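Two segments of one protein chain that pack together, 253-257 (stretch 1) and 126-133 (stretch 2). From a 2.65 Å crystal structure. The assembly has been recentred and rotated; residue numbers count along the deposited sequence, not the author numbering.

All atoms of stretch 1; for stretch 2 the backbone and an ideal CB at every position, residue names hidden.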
# COMPACT_ATOMS: atom_id res chain seq x y z
N ARG A 253 0.76 -5.90 8.87
CA ARG A 253 1.99 -5.93 8.10
C ARG A 253 3.03 -6.83 8.77
O ARG A 253 3.15 -6.82 9.98
CB ARG A 253 2.53 -4.50 7.98
CG ARG A 253 3.93 -4.37 7.42
CD ARG A 253 4.26 -2.91 7.06
NE ARG A 253 5.65 -2.73 6.59
CZ ARG A 253 6.72 -2.79 7.37
NH1 ARG A 253 6.58 -3.02 8.68
NH2 ARG A 253 7.93 -2.63 6.84
N VAL A 254 3.71 -7.65 7.97
CA VAL A 254 4.77 -8.51 8.48
C VAL A 254 6.00 -8.17 7.64
O VAL A 254 5.96 -8.25 6.41
CB VAL A 254 4.49 -10.04 8.30
CG1 VAL A 254 3.45 -10.52 9.28
CG2 VAL A 254 4.08 -10.34 6.88
N ALA A 255 7.09 -7.79 8.29
CA ALA A 255 8.29 -7.43 7.54
C ALA A 255 9.59 -7.97 8.11
O ALA A 255 9.66 -8.41 9.25
CB ALA A 255 8.38 -5.92 7.38
N LEU A 256 10.62 -7.92 7.28
CA LEU A 256 11.93 -8.39 7.64
C LEU A 256 12.58 -7.35 8.54
O LEU A 256 12.40 -6.15 8.32
CB LEU A 256 12.75 -8.58 6.38
CG LEU A 256 14.12 -9.24 6.50
CD1 LEU A 256 13.99 -10.65 7.09
CD2 LEU A 256 14.72 -9.30 5.12
N LYS A 257 13.32 -7.80 9.55
CA LYS A 257 14.01 -6.89 10.46
C LYS A 257 14.86 -5.91 9.66
O LYS A 257 15.37 -6.25 8.59
CB LYS A 257 14.90 -7.68 11.41
CG LYS A 257 14.71 -7.34 12.87
CD LYS A 257 15.45 -8.33 13.77
CE LYS A 257 14.93 -8.26 15.21
NZ LYS A 257 15.64 -9.19 16.14
N UNK A 126 14.16 -18.44 2.42
CA UNK A 126 13.80 -17.04 2.55
C UNK A 126 13.47 -16.78 4.01
O UNK A 126 12.43 -17.23 4.52
CB UNK A 126 12.63 -16.67 1.64
N UNK A 127 14.35 -16.03 4.71
CA UNK A 127 14.13 -15.73 6.13
C UNK A 127 12.74 -15.22 6.49
O UNK A 127 12.13 -15.71 7.44
CB UNK A 127 15.16 -14.69 6.58
N UNK A 128 12.22 -14.25 5.76
CA UNK A 128 10.90 -13.75 6.10
C UNK A 128 9.80 -14.78 5.86
O UNK A 128 8.81 -14.82 6.59
CB UNK A 128 10.61 -12.48 5.29
N UNK A 129 9.96 -15.64 4.86
CA UNK A 129 8.89 -16.61 4.62
C UNK A 129 8.92 -17.80 5.57
O UNK A 129 7.87 -18.25 6.01
CB UNK A 129 8.97 -17.12 3.18
N UNK A 130 10.11 -18.31 5.86
CA UNK A 130 10.23 -19.46 6.75
C UNK A 130 9.94 -19.09 8.20
O UNK A 130 9.61 -19.95 9.01
CB UNK A 130 11.63 -20.07 6.64
N UNK A 131 10.07 -17.80 8.52
CA UNK A 131 9.81 -17.33 9.87
C UNK A 131 8.34 -17.40 10.20
O UNK A 131 7.95 -17.70 11.33
CB UNK A 131 10.32 -15.90 10.05
N UNK A 132 7.51 -17.11 9.20
CA UNK A 132 6.07 -17.12 9.38
C UNK A 132 5.42 -18.43 8.96
O UNK A 132 4.52 -18.93 9.64
CB UNK A 132 5.45 -15.97 8.59
N UNK A 133 5.87 -19.00 7.84
CA UNK A 133 5.31 -20.26 7.33
C UNK A 133 6.26 -21.43 7.59
O UNK A 133 7.19 -21.66 6.82
CB UNK A 133 5.02 -20.15 5.83

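Position 126 comes right before a helix, at its N-cap. Its CB has nothing of stretch 1 within 5.5 Å, so many side chains would fit. The residue is Ile126. Ile126 O accepts a hydrogen bond from the backbone N of position 130 at 2.9 Å.

Position 127 opens the helix with phi/psi of -48/-47. That phi suits proline, and the first turn of a helix does not need its backbone N as a donor. The CB points toward stretch 1 and lies 4.2 Å from Leu256 CD1. A small or medium apolar side chain would suit. The residue is Pro127, whose CB sits 4.3 Å from Leu256 CD1.

The CA of position 128 is 5.7 Å from the CA of Leu256, and its ideal CB is 4.2 Å from Leu256 CD1 and 5.4 Å from Ala255 C. Ahead lie the backbone from 254 to 256 and the Leu256 side chain. A branched or flexible apolar residue, such as leucine or methionine, could cover both. The residue is Leu128, with chi1 t and chi2 p. CD1 rests against the backbone, 3.4 Å from Ala255 C and 3.5 Å from Leu256 N. CD2 is 4.2 Å from Val254 O. No direct hydrogen bond joins the stretches.

Positions 129 and 130 direct their CBs out of reach, so many residue types would do. They are Tyr129, whose OH is hydrogen-bonded elsewhere in the structure, and Asn130.

Position 131 points its CB toward stretch 1, but nothing there is within 5.5 Å. The gap leaves room for a long side chain or for water, and Ala255 O offers an acceptor. Glutamine, glutamate or lysine would be plausible. The residue is Gln131. The nearest side-chain approach is NE2 to Leu256 CD1, 5.3 Å, too far for contact. The O of water 1 donates to Gln131 OE1 at 3.1 Å and to Ala255 O at 3.2 Å.

Position 132 also points toward stretch 1 with nothing within 5.5 Å of its CB. A side chain of some length is needed to reach Val254. Leucine, methionine or an aromatic ring could do so. The residue is His132. CE1 meets Val254 CG1 at 3.5 Å, obliquely to the ring. His132 NE2 is hydrogen-bonded to the O of water 1 at 2.8 Å, so His132 too reaches Ala255 through the water.

Position 133 is out of reach, leaving the choice open. It is Leu133.

Stretch 2, residues 126-133: IPLYNQHL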
# COMPACT_ATOMS: atom_id res chain seq x y z
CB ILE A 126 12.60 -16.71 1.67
CG1 ILE A 126 12.93 -17.09 0.23
CG2 ILE A 126 12.28 -15.22 1.77
CD1 ILE A 126 14.19 -16.46 -0.31
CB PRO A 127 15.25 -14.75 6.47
CG PRO A 127 15.63 -14.16 5.13
CD PRO A 127 15.53 -15.31 4.18
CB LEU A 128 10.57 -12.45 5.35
CG LEU A 128 9.24 -11.77 5.74
CD1 LEU A 128 9.37 -11.16 7.11
CD2 LEU A 128 8.88 -10.71 4.73
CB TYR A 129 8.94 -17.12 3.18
CG TYR A 129 8.84 -16.06 2.11
CD1 TYR A 129 8.54 -14.73 2.43
CD2 TYR A 129 9.03 -16.39 0.78
CE1 TYR A 129 8.44 -13.75 1.44
CE2 TYR A 129 8.94 -15.44 -0.22
CZ TYR A 129 8.65 -14.13 0.11
OH TYR A 129 8.56 -13.19 -0.89
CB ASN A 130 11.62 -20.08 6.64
CG ASN A 130 11.93 -20.62 5.24
OD1 ASN A 130 11.04 -20.74 4.39
ND2 ASN A 130 13.19 -20.97 5.01
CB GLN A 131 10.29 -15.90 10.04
CG GLN A 131 9.75 -15.23 11.28
CD GLN A 131 10.22 -13.79 11.41
OE1 GLN A 131 9.65 -13.00 12.17
NE2 GLN A 131 11.28 -13.44 10.65
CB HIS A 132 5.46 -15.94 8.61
CG HIS A 132 5.80 -14.60 9.19
ND1 HIS A 132 5.15 -14.08 10.29
CD2 HIS A 132 6.74 -13.69 8.84
CE1 HIS A 132 5.68 -12.90 10.59
NE2 HIS A 132 6.64 -12.64 9.72
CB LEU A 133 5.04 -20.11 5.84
CG LEU A 133 4.37 -18.79 5.44
CD1 LEU A 133 4.35 -18.67 3.93
CD2 LEU A 133 2.98 -18.72 6.02
O HOH W 1 8.10 -10.62 10.92
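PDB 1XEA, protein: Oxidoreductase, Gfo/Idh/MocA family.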